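Local coordinates for protein putative isochorismatase (Burkholderia xenovorans, PDB 3OQP) that probably acts as a hydrolase of the isochorismatase family, related to nicotinamidases, although its natural substrate is not established, at residues R6-V11 and D110-T115; A136-H141 and T190-G195; P24-D29 and S146-N151. All coordinates share one frame; numbering follows the deposited sequence.

Interaction 1: residues R6-V11 and D110-T115; sequences RRALIV and DTLTVT
T113 OG1 lies at the edge of the R7 guanidinium, near its plane, but its own hydrogen bond goes to E138 OE1. The charge of R7 is met by E138 in a salt bridge through NH2. The R7 chain is extended from CG to NE and runs alongside T111, with R7 CG 3.9 Å from T111 CB. The second flat group is the carboxylate of D110. Both of its donors here lie out of its plane. R6 N reaches D110 OD1 at 2.9 Å, and T111 OG1 donates to the same oxygen at 2.7 Å. Two donors thus grip D110 OD1. The R6 N bond joins the two segments; the T111 bond holds the carboxylate to its own. D110 CG sits in the crowded position between its backbone N and carbonyl carbon (chi1 65°), which lets OD1 turn back to the chain. R6 O accepts from both D110 N and T111 N. Beyond this point strands 7-11 and 111-115 run parallel as neighbours in the middle of the six-stranded sheet of the isochorismatase-like alpha/beta/alpha fold. The ladder is regular: A8 N, T113 N and I10 N each point nearly along the partner C=O axis. The straightest bond is T113 N to A8 O, 2.8 Å long at 171°. At the far end I10 O takes T115 N and also T115 OG1, the hydroxyl coming from above the carbonyl plane at 3.0 Å. On the face of A8, I10 and V114, I10 CG2 touches the CD1 tip of L112 and CG2 of V114. On the opposite face L9 CD1 meets T115 CG2 at 3.8 Å, the two side chains crossing at about a right angle. Helix 30-47 packs on L9 and V11, and helix 179-188 on R7.

Interaction 2: residues A136-H141 and T190-G195; sequences AVEFLH and TPLARG
T190 opens the loop with its carbonyl, which accepts a hydrogen bond from R7 NH2 on strand 7-12. The chain then passes P191 at the surface and brings L192 over the strand 136-140. The L192 side chain crosses that of E138 at about a right angle. Its CD1 methyl lies 3.6 Å from E138 OE2, so an apolar tip rests on the carboxylate. L192 N donates to water 2, which in turn donates to E138 OE2 at 2.6 Å. The carboxylate is buried and has stronger partners in R7 and T113. After A193 the chain reaches R194, the main polar link of the contact. Its side chain is extended from CG to NE, and the last torsion (chi4 75°) turns the guanidinium out of line with the chain, so that NH2 faces V137 O. R194 NH2 bonds to V137 O at 2.9 Å. The bond is bent, 142° at the hydrogen, and the donor sits well above the carbonyl plane. A136 CB covers one face of the guanidinium, 3.7 Å from NH2. R194 NE and V137 N both donate to water 1, so V137 is reached through its N and its O. R194 NH1 donates to water 2, which lies in the guanidinium plane at its edge. The planes of the R194 guanidinium and the E138 carboxylate are nearly parallel, 14° apart, but R194 NH2 stays 4.3 Å from E138 OE2, too far for a salt bridge. Their opposite charges probably still attract. This loop joins helix 179-188 to helix 197-208. It packs against the last strands of the parallel sheet, with L192 and R194 also touching strand 175-177, while helix 124-132 lies against V137 and F139.

Interaction 3: residues P24-D29 and S146-N151; sequences PIEYPD and SVPYEN
A classic beta bulge joins these segments: E26 and Y27 both face S146. S146 O accepts a hydrogen bond from E26 N at 2.9 Å, in the carbonyl plane. The same oxygen takes a weak bond from Y27 N. In return S146 N donates to Y27 O at 2.8 Å, nearly along the C=O axis. These bonds make a single antiparallel bridge between two loops of the isochorismatase-like fold. Side chains add to it. I25 stands with CG1 beside its backbone N (chi1 -66°), and its CD1 reaches V147 CG1 at 4.0 Å, the two side chains crossing at about a right angle. V147 CG1 also lies against P24 O at 3.4 Å. The extended chain of E26 crosses the ring of P148, setting its carboxyl carbon CD 3.4 Å from P148 CD. A cis peptide precedes P28, and the chain then enters helix 30-47, with D29 at its N-cap position. Helix 158-173 touches E26, P28 and S146. The second subunit packs on P24 and V147 and bonds to P148 O with its N201. Further along, E150 makes a salt bridge to R207 of the second subunit. Within the chain, H120 bonds to two residues of 146-151: S146 OG to H120 ND1, and Y149 OH to H120 NE2, the Y149 and H120 rings meeting at about 90°.

Overall arrangement
Interactions 1 and 2 share the parallel sheet, where strands 111-115 and 136-140 are neighbours; their centres are about 10 Å apart. Two probable hydrogen bonds join them: T113 OG1 to E138 OE1 at 2.7 Å, and R7 NH2 to T190 O at 2.8 Å. Interaction 3 lies away from both, its centre about 24 Å from that of interaction 1 and about 23 Å from that of interaction 2. It still touches interaction 2, where H141 O packs on P28 CG at 3.6 Å. Interactions 1 and 2 lie within one subunit, whereas interaction 3 also meets the second. Interaction 3 bonds to H120, two residues before C122, which is oxidised to a sulfinic acid and is probably the active-site cysteine, as in relatives.

Interaction 1: residues R6-V11 and D110-T115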
loop_
_atom_site.group_PDB
_atom_site.type_symbol
_atom_site.label_atom_id
_atom_site.label_comp_id
_atom_site.label_asym_id
_atom_site.label_seq_id
_atom_site.Cartn_x
_atom_site.Cartn_y
_atom_site.Cartn_z
ATOM N N ARG A 6 -23.846 1.469 0.939
ATOM C CA ARG A 6 -24.035 1.338 2.394
ATOM C C ARG A 6 -22.664 1.529 3.041
ATOM O O ARG A 6 -21.832 0.630 3.036
ATOM C CB ARG A 6 -24.686 0.036 2.718
ATOM C CG ARG A 6 -24.733 -0.294 4.207
ATOM C CD ARG A 6 -25.291 0.771 5.102
ATOM N NE ARG A 6 -25.548 0.160 6.408
ATOM C CZ ARG A 6 -25.995 0.808 7.459
ATOM N NH1 ARG A 6 -26.223 2.136 7.377
ATOM N NH2 ARG A 6 -26.140 0.132 8.604
ATOM N N ARG A 7 -22.407 2.769 3.428
ATOM C CA ARG A 7 -21.106 3.262 3.808
ATOM C C ARG A 7 -20.933 3.169 5.331
ATOM O O ARG A 7 -21.882 3.376 6.088
ATOM C CB ARG A 7 -20.868 4.728 3.353
ATOM C CG ARG A 7 -20.816 4.918 1.883
ATOM C CD ARG A 7 -21.095 6.347 1.427
ATOM N NE ARG A 7 -20.623 6.619 0.096
ATOM C CZ ARG A 7 -21.331 7.049 -0.963
ATOM N NH1 ARG A 7 -22.630 7.312 -0.880
ATOM N NH2 ARG A 7 -20.705 7.353 -2.086
ATOM N N ALA A 8 -19.697 2.934 5.739
ATOM C CA ALA A 8 -19.244 3.190 7.102
ATOM C C ALA A 8 -18.085 4.200 6.934
ATOM O O ALA A 8 -17.219 3.996 6.112
ATOM C CB ALA A 8 -18.786 1.907 7.884
ATOM N N LEU A 9 -18.045 5.194 7.793
ATOM C CA LEU A 9 -16.915 6.102 7.856
ATOM C C LEU A 9 -15.939 5.608 8.947
ATOM O O LEU A 9 -16.311 5.503 10.117
ATOM C CB LEU A 9 -17.417 7.506 8.230
ATOM C CG LEU A 9 -16.331 8.563 8.348
ATOM C CD1 LEU A 9 -15.745 8.868 6.973
ATOM C CD2 LEU A 9 -16.895 9.833 9.055
ATOM N N ILE A 10 -14.692 5.330 8.552
ATOM C CA ILE A 10 -13.675 4.934 9.556
ATOM C C ILE A 10 -12.680 6.076 9.699
ATOM O O ILE A 10 -12.281 6.684 8.675
ATOM C CB ILE A 10 -13.008 3.623 9.120
ATOM C CG1 ILE A 10 -12.171 3.050 10.268
ATOM C CG2 ILE A 10 -12.198 3.742 7.837
ATOM C CD1 ILE A 10 -11.772 1.590 10.059
ATOM N N VAL A 11 -12.430 6.469 10.923
ATOM C CA VAL A 11 -11.615 7.602 11.285
ATOM C C VAL A 11 -10.372 7.060 11.917
ATOM O O VAL A 11 -10.403 6.604 13.097
ATOM C CB VAL A 11 -12.400 8.505 12.271
ATOM C CG1 VAL A 11 -11.602 9.734 12.588
ATOM C CG2 VAL A 11 -13.738 8.920 11.597
ATOM N N ASP A 110 -21.045 -2.180 2.438
ATOM C CA ASP A 110 -20.448 -2.570 1.185
ATOM C C ASP A 110 -19.348 -1.597 0.773
ATOM O O ASP A 110 -18.597 -1.892 -0.187
ATOM C CB ASP A 110 -21.467 -2.805 0.043
ATOM C CG ASP A 110 -22.234 -1.592 -0.394
ATOM O OD1 ASP A 110 -21.901 -0.442 -0.024
ATOM O OD2 ASP A 110 -23.220 -1.815 -1.155
ATOM N N THR A 111 -19.213 -0.478 1.488
ATOM C CA THR A 111 -18.331 0.632 1.113
ATOM C C THR A 111 -17.703 1.216 2.364
ATOM O O THR A 111 -18.430 1.637 3.259
ATOM C CB THR A 111 -19.100 1.738 0.356
ATOM O OG1 THR A 111 -19.783 1.156 -0.743
ATOM C CG2 THR A 111 -18.198 2.832 -0.182
ATOM N N LEU A 112 -16.355 1.213 2.432
ATOM C CA LEU A 112 -15.664 1.730 3.601
ATOM C C LEU A 112 -15.049 3.053 3.211
ATOM O O LEU A 112 -14.249 3.095 2.264
ATOM C CB LEU A 112 -14.569 0.766 4.042
ATOM C CG LEU A 112 -13.787 1.141 5.282
ATOM C CD1 LEU A 112 -14.663 1.115 6.580
ATOM C CD2 LEU A 112 -12.555 0.225 5.422
ATOM N N THR A 113 -15.460 4.132 3.876
ATOM C CA THR A 113 -14.953 5.479 3.571
ATOM C C THR A 113 -13.851 5.805 4.605
ATOM O O THR A 113 -14.074 5.855 5.825
ATOM C CB THR A 113 -16.050 6.524 3.694
ATOM O OG1 THR A 113 -17.171 6.134 2.875
ATOM C CG2 THR A 113 -15.568 7.929 3.206
ATOM N N VAL A 114 -12.625 6.028 4.115
ATOM C CA VAL A 114 -11.434 6.160 4.949
ATOM C C VAL A 114 -11.043 7.630 5.104
ATOM O O VAL A 114 -10.895 8.401 4.125
ATOM C CB VAL A 114 -10.279 5.385 4.328
ATOM C CG1 VAL A 114 -8.953 5.614 5.079
ATOM C CG2 VAL A 114 -10.638 3.903 4.321
ATOM N N THR A 115 -10.835 8.006 6.364
ATOM C CA THR A 115 -10.268 9.269 6.783
ATOM C C THR A 115 -9.232 8.961 7.899
ATOM O O THR A 115 -9.208 7.853 8.487
ATOM C CB THR A 115 -11.352 10.233 7.340
ATOM O OG1 THR A 115 -11.918 9.673 8.543
ATOM C CG2 THR A 115 -12.395 10.543 6.274
#

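Interaction 2: residues A136-H141 and T190-G195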
loop_
_atom_site.group_PDB
_atom_site.type_symbol
_atom_site.label_atom_id
_atom_site.label_comp_id
_atom_site.label_asym_id
_atom_site.label_seq_id
_atom_site.Cartn_x
_atom_site.Cartn_y
_atom_site.Cartn_z
ATOM N N ALA A 136 -15.912 -2.232 -1.385
ATOM C CA ALA A 136 -15.552 -1.014 -2.094
ATOM C C ALA A 136 -14.960 -0.061 -1.080
ATOM O O ALA A 136 -15.325 -0.131 0.109
ATOM C CB ALA A 136 -16.792 -0.431 -2.737
ATOM N N VAL A 137 -14.053 0.804 -1.506
ATOM C CA VAL A 137 -13.385 1.704 -0.598
ATOM C C VAL A 137 -13.432 3.109 -1.184
ATOM O O VAL A 137 -13.343 3.297 -2.423
ATOM C CB VAL A 137 -11.914 1.323 -0.393
ATOM C CG1 VAL A 137 -11.188 2.373 0.517
ATOM C CG2 VAL A 137 -11.822 -0.074 0.207
ATOM N N GLU A 138 -13.626 4.101 -0.338
ATOM C CA GLU A 138 -13.518 5.511 -0.672
ATOM C C GLU A 138 -12.418 6.104 0.212
ATOM O O GLU A 138 -12.197 5.677 1.366
ATOM C CB GLU A 138 -14.855 6.211 -0.414
ATOM C CG GLU A 138 -15.961 5.630 -1.295
ATOM C CD GLU A 138 -17.345 6.111 -0.975
ATOM O OE1 GLU A 138 -17.635 6.404 0.201
ATOM O OE2 GLU A 138 -18.176 6.134 -1.919
ATOM N N PHE A 139 -11.701 7.098 -0.327
ATOM C CA PHE A 139 -10.578 7.758 0.395
ATOM C C PHE A 139 -10.745 9.251 0.246
ATOM O O PHE A 139 -10.808 9.751 -0.904
ATOM C CB PHE A 139 -9.248 7.296 -0.211
ATOM C CG PHE A 139 -8.024 7.957 0.354
ATOM C CD1 PHE A 139 -7.486 7.557 1.552
ATOM C CD2 PHE A 139 -7.390 8.969 -0.340
ATOM C CE1 PHE A 139 -6.356 8.170 2.008
ATOM C CE2 PHE A 139 -6.224 9.557 0.200
ATOM C CZ PHE A 139 -5.753 9.177 1.367
ATOM N N LEU A 140 -10.891 9.953 1.372
ATOM C CA LEU A 140 -11.102 11.375 1.377
ATOM C C LEU A 140 -9.740 12.091 1.421
ATOM O O LEU A 140 -9.088 12.150 2.484
ATOM C CB LEU A 140 -12.044 11.803 2.505
ATOM C CG LEU A 140 -13.385 11.069 2.468
ATOM C CD1 LEU A 140 -14.379 11.664 3.481
ATOM C CD2 LEU A 140 -13.993 10.933 1.055
ATOM N N HIS A 141 -9.308 12.621 0.259
ATOM C CA HIS A 141 -7.923 13.069 0.099
ATOM C C HIS A 141 -7.629 14.309 0.973
ATOM O O HIS A 141 -6.470 14.662 1.170
ATOM C CB HIS A 141 -7.560 13.307 -1.347
ATOM C CG HIS A 141 -8.353 14.384 -1.972
ATOM N ND1 HIS A 141 -8.183 15.695 -1.626
ATOM C CD2 HIS A 141 -9.328 14.328 -2.892
ATOM C CE1 HIS A 141 -8.974 16.419 -2.411
ATOM N NE2 HIS A 141 -9.717 15.612 -3.139
ATOM N N THR A 190 -25.416 7.989 -4.102
ATOM C CA THR A 190 -24.678 7.602 -5.298
ATOM C C THR A 190 -23.255 7.199 -4.953
ATOM O O THR A 190 -22.717 7.673 -3.955
ATOM C CB THR A 190 -24.685 8.765 -6.325
ATOM O OG1 THR A 190 -24.233 10.000 -5.720
ATOM C CG2 THR A 190 -26.137 8.944 -6.871
ATOM N N PRO A 191 -22.664 6.310 -5.737
ATOM C CA PRO A 191 -21.264 5.964 -5.553
ATOM C C PRO A 191 -20.339 7.046 -6.034
ATOM O O PRO A 191 -20.728 7.895 -6.839
ATOM C CB PRO A 191 -21.080 4.732 -6.416
ATOM C CG PRO A 191 -22.076 4.839 -7.490
ATOM C CD PRO A 191 -23.239 5.606 -6.894
ATOM N N LEU A 192 -19.116 7.019 -5.565
ATOM C CA LEU A 192 -18.101 7.914 -6.072
ATOM C C LEU A 192 -17.353 7.179 -7.192
ATOM O O LEU A 192 -17.295 5.962 -7.206
ATOM C CB LEU A 192 -17.148 8.322 -4.921
ATOM C CG LEU A 192 -17.733 9.320 -3.926
ATOM C CD1 LEU A 192 -16.841 9.411 -2.743
ATOM C CD2 LEU A 192 -17.963 10.720 -4.545
ATOM N N ALA A 193 -16.754 7.943 -8.098
ATOM C CA ALA A 193 -16.068 7.400 -9.264
ATOM C C ALA A 193 -14.699 6.791 -8.962
ATOM O O ALA A 193 -13.906 7.411 -8.271
ATOM C CB ALA A 193 -15.887 8.532 -10.295
ATOM N N ARG A 194 -14.458 5.602 -9.500
ATOM C CA ARG A 194 -13.189 4.884 -9.405
ATOM C C ARG A 194 -12.478 4.910 -10.743
ATOM O O ARG A 194 -13.121 4.742 -11.805
ATOM C CB ARG A 194 -13.417 3.436 -8.965
ATOM C CG ARG A 194 -13.874 3.398 -7.555
ATOM C CD ARG A 194 -14.309 2.028 -6.993
ATOM N NE ARG A 194 -14.619 2.197 -5.556
ATOM C CZ ARG A 194 -15.730 2.774 -5.117
ATOM N NH1 ARG A 194 -16.671 3.245 -5.942
ATOM N NH2 ARG A 194 -15.903 2.984 -3.849
ATOM N N GLY A 195 -11.161 5.087 -10.725
ATOM C CA GLY A 195 -10.358 5.002 -11.910
ATOM C C GLY A 195 -9.913 3.579 -12.193
ATOM O O GLY A 195 -10.327 2.603 -11.534
HETATM O O HOH W 1 -12.752 0.234 -4.027
HETATM O O HOH W 2 -18.432 4.605 -3.966
#

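Interaction 3: residues P24-D29 and S146-N151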
loop_
_atom_site.group_PDB
_atom_site.type_symbol
_atom_site.label_atom_id
_atom_site.label_comp_id
_atom_site.label_asym_id
_atom_site.label_seq_id
_atom_site.Cartn_x
_atom_site.Cartn_y
_atom_site.Cartn_z
ATOM N N PRO A 24 4.513 14.950 13.198
ATOM C CA PRO A 24 3.552 15.924 12.753
ATOM C C PRO A 24 3.178 15.787 11.293
ATOM O O PRO A 24 4.038 15.815 10.410
ATOM C CB PRO A 24 4.242 17.262 13.028
ATOM C CG PRO A 24 5.564 16.979 13.292
ATOM C CD PRO A 24 5.783 15.558 13.606
ATOM N N ILE A 25 1.888 15.655 11.044
ATOM C CA ILE A 25 1.391 15.645 9.663
ATOM C C ILE A 25 1.776 16.947 8.932
ATOM O O ILE A 25 1.557 18.043 9.492
ATOM C CB ILE A 25 -0.128 15.438 9.673
ATOM C CG1 ILE A 25 -0.520 14.068 10.198
ATOM C CG2 ILE A 25 -0.711 15.712 8.281
ATOM C CD1 ILE A 25 -0.117 12.873 9.304
ATOM N N GLU A 26 2.280 16.823 7.707
ATOM C CA GLU A 26 2.709 17.993 6.910
ATOM C C GLU A 26 1.922 18.202 5.631
ATOM O O GLU A 26 1.973 19.292 5.116
ATOM C CB GLU A 26 4.179 17.967 6.536
ATOM C CG GLU A 26 5.041 18.017 7.745
ATOM C CD GLU A 26 6.533 18.237 7.437
ATOM O OE1 GLU A 26 6.901 18.508 6.253
ATOM O OE2 GLU A 26 7.294 18.148 8.429
ATOM N N TYR A 27 1.216 17.231 5.063
ATOM C CA TYR A 27 0.454 17.500 3.845
ATOM C C TYR A 27 -0.661 16.490 3.721
ATOM O O TYR A 27 -0.419 15.298 3.926
ATOM C CB TYR A 27 1.320 17.339 2.615
ATOM C CG TYR A 27 0.633 17.932 1.415
ATOM C CD1 TYR A 27 -0.266 17.177 0.680
ATOM C CD2 TYR A 27 0.806 19.269 1.058
ATOM C CE1 TYR A 27 -0.936 17.700 -0.439
ATOM C CE2 TYR A 27 0.136 19.823 -0.046
ATOM C CZ TYR A 27 -0.733 19.055 -0.789
ATOM O OH TYR A 27 -1.348 19.609 -1.909
ATOM N N PRO A 28 -1.886 16.946 3.452
ATOM C CA PRO A 28 -2.342 18.327 3.481
ATOM C C PRO A 28 -2.080 18.944 4.855
ATOM O O PRO A 28 -1.759 18.288 5.857
ATOM C CB PRO A 28 -3.854 18.203 3.198
ATOM C CG PRO A 28 -3.962 16.930 2.403
ATOM C CD PRO A 28 -2.960 16.019 3.063
ATOM N N ASP A 29 -2.260 20.254 4.928
ATOM C CA ASP A 29 -2.177 20.950 6.211
ATOM C C ASP A 29 -3.045 20.251 7.260
ATOM O O ASP A 29 -4.216 19.981 7.028
ATOM C CB ASP A 29 -2.648 22.382 6.018
ATOM C CG ASP A 29 -2.562 23.190 7.286
ATOM O OD1 ASP A 29 -1.491 23.757 7.596
ATOM O OD2 ASP A 29 -3.588 23.269 7.972
ATOM N N SER A 146 0.011 12.846 5.240
ATOM C CA SER A 146 1.319 12.214 5.339
ATOM C C SER A 146 2.328 13.112 6.024
ATOM O O SER A 146 2.037 14.276 6.352
ATOM C CB SER A 146 1.859 11.815 3.944
ATOM O OG SER A 146 1.034 10.846 3.309
ATOM N N VAL A 147 3.480 12.511 6.287
ATOM C CA VAL A 147 4.661 13.153 6.890
ATOM C C VAL A 147 5.783 12.892 5.870
ATOM O O VAL A 147 5.707 11.965 5.092
ATOM C CB VAL A 147 5.041 12.545 8.268
ATOM C CG1 VAL A 147 3.827 12.604 9.189
ATOM C CG2 VAL A 147 5.599 11.124 8.162
ATOM N N PRO A 148 6.870 13.688 5.886
ATOM C CA PRO A 148 8.032 13.397 5.008
ATOM C C PRO A 148 8.895 12.292 5.658
ATOM O O PRO A 148 8.917 12.112 6.891
ATOM C CB PRO A 148 8.765 14.731 4.951
ATOM C CG PRO A 148 8.526 15.278 6.333
ATOM C CD PRO A 148 7.045 14.952 6.607
ATOM N N TYR A 149 9.618 11.558 4.821
ATOM C CA TYR A 149 10.495 10.497 5.274
ATOM C C TYR A 149 11.834 10.591 4.497
ATOM O O TYR A 149 11.863 10.884 3.277
ATOM C CB TYR A 149 9.956 9.106 4.904
ATOM C CG TYR A 149 8.787 8.577 5.691
ATOM C CD1 TYR A 149 8.574 8.880 7.002
ATOM C CD2 TYR A 149 8.002 7.589 5.143
ATOM C CE1 TYR A 149 7.535 8.298 7.725
ATOM C CE2 TYR A 149 6.948 6.982 5.863
ATOM C CZ TYR A 149 6.725 7.349 7.156
ATOM O OH TYR A 149 5.662 6.787 7.826
ATOM N N GLU A 150 12.895 10.317 5.205
ATOM C CA GLU A 150 14.179 10.084 4.582
ATOM C C GLU A 150 14.839 8.912 5.282
ATOM O O GLU A 150 14.937 8.885 6.507
ATOM C CB GLU A 150 15.071 11.346 4.612
ATOM C CG GLU A 150 16.286 11.193 3.696
ATOM C CD GLU A 150 17.090 12.481 3.502
ATOM O OE1 GLU A 150 16.734 13.532 4.100
ATOM O OE2 GLU A 150 18.086 12.395 2.756
ATOM N N ASN A 151 15.286 7.942 4.532
ATOM C CA ASN A 151 15.883 6.750 5.095
ATOM C C ASN A 151 16.863 6.175 4.052
ATOM O O ASN A 151 17.187 6.833 3.075
ATOM C CB ASN A 151 14.818 5.747 5.589
ATOM C CG ASN A 151 13.835 5.344 4.530
ATOM O OD1 ASN A 151 14.200 5.111 3.374
ATOM N ND2 ASN A 151 12.564 5.237 4.931
#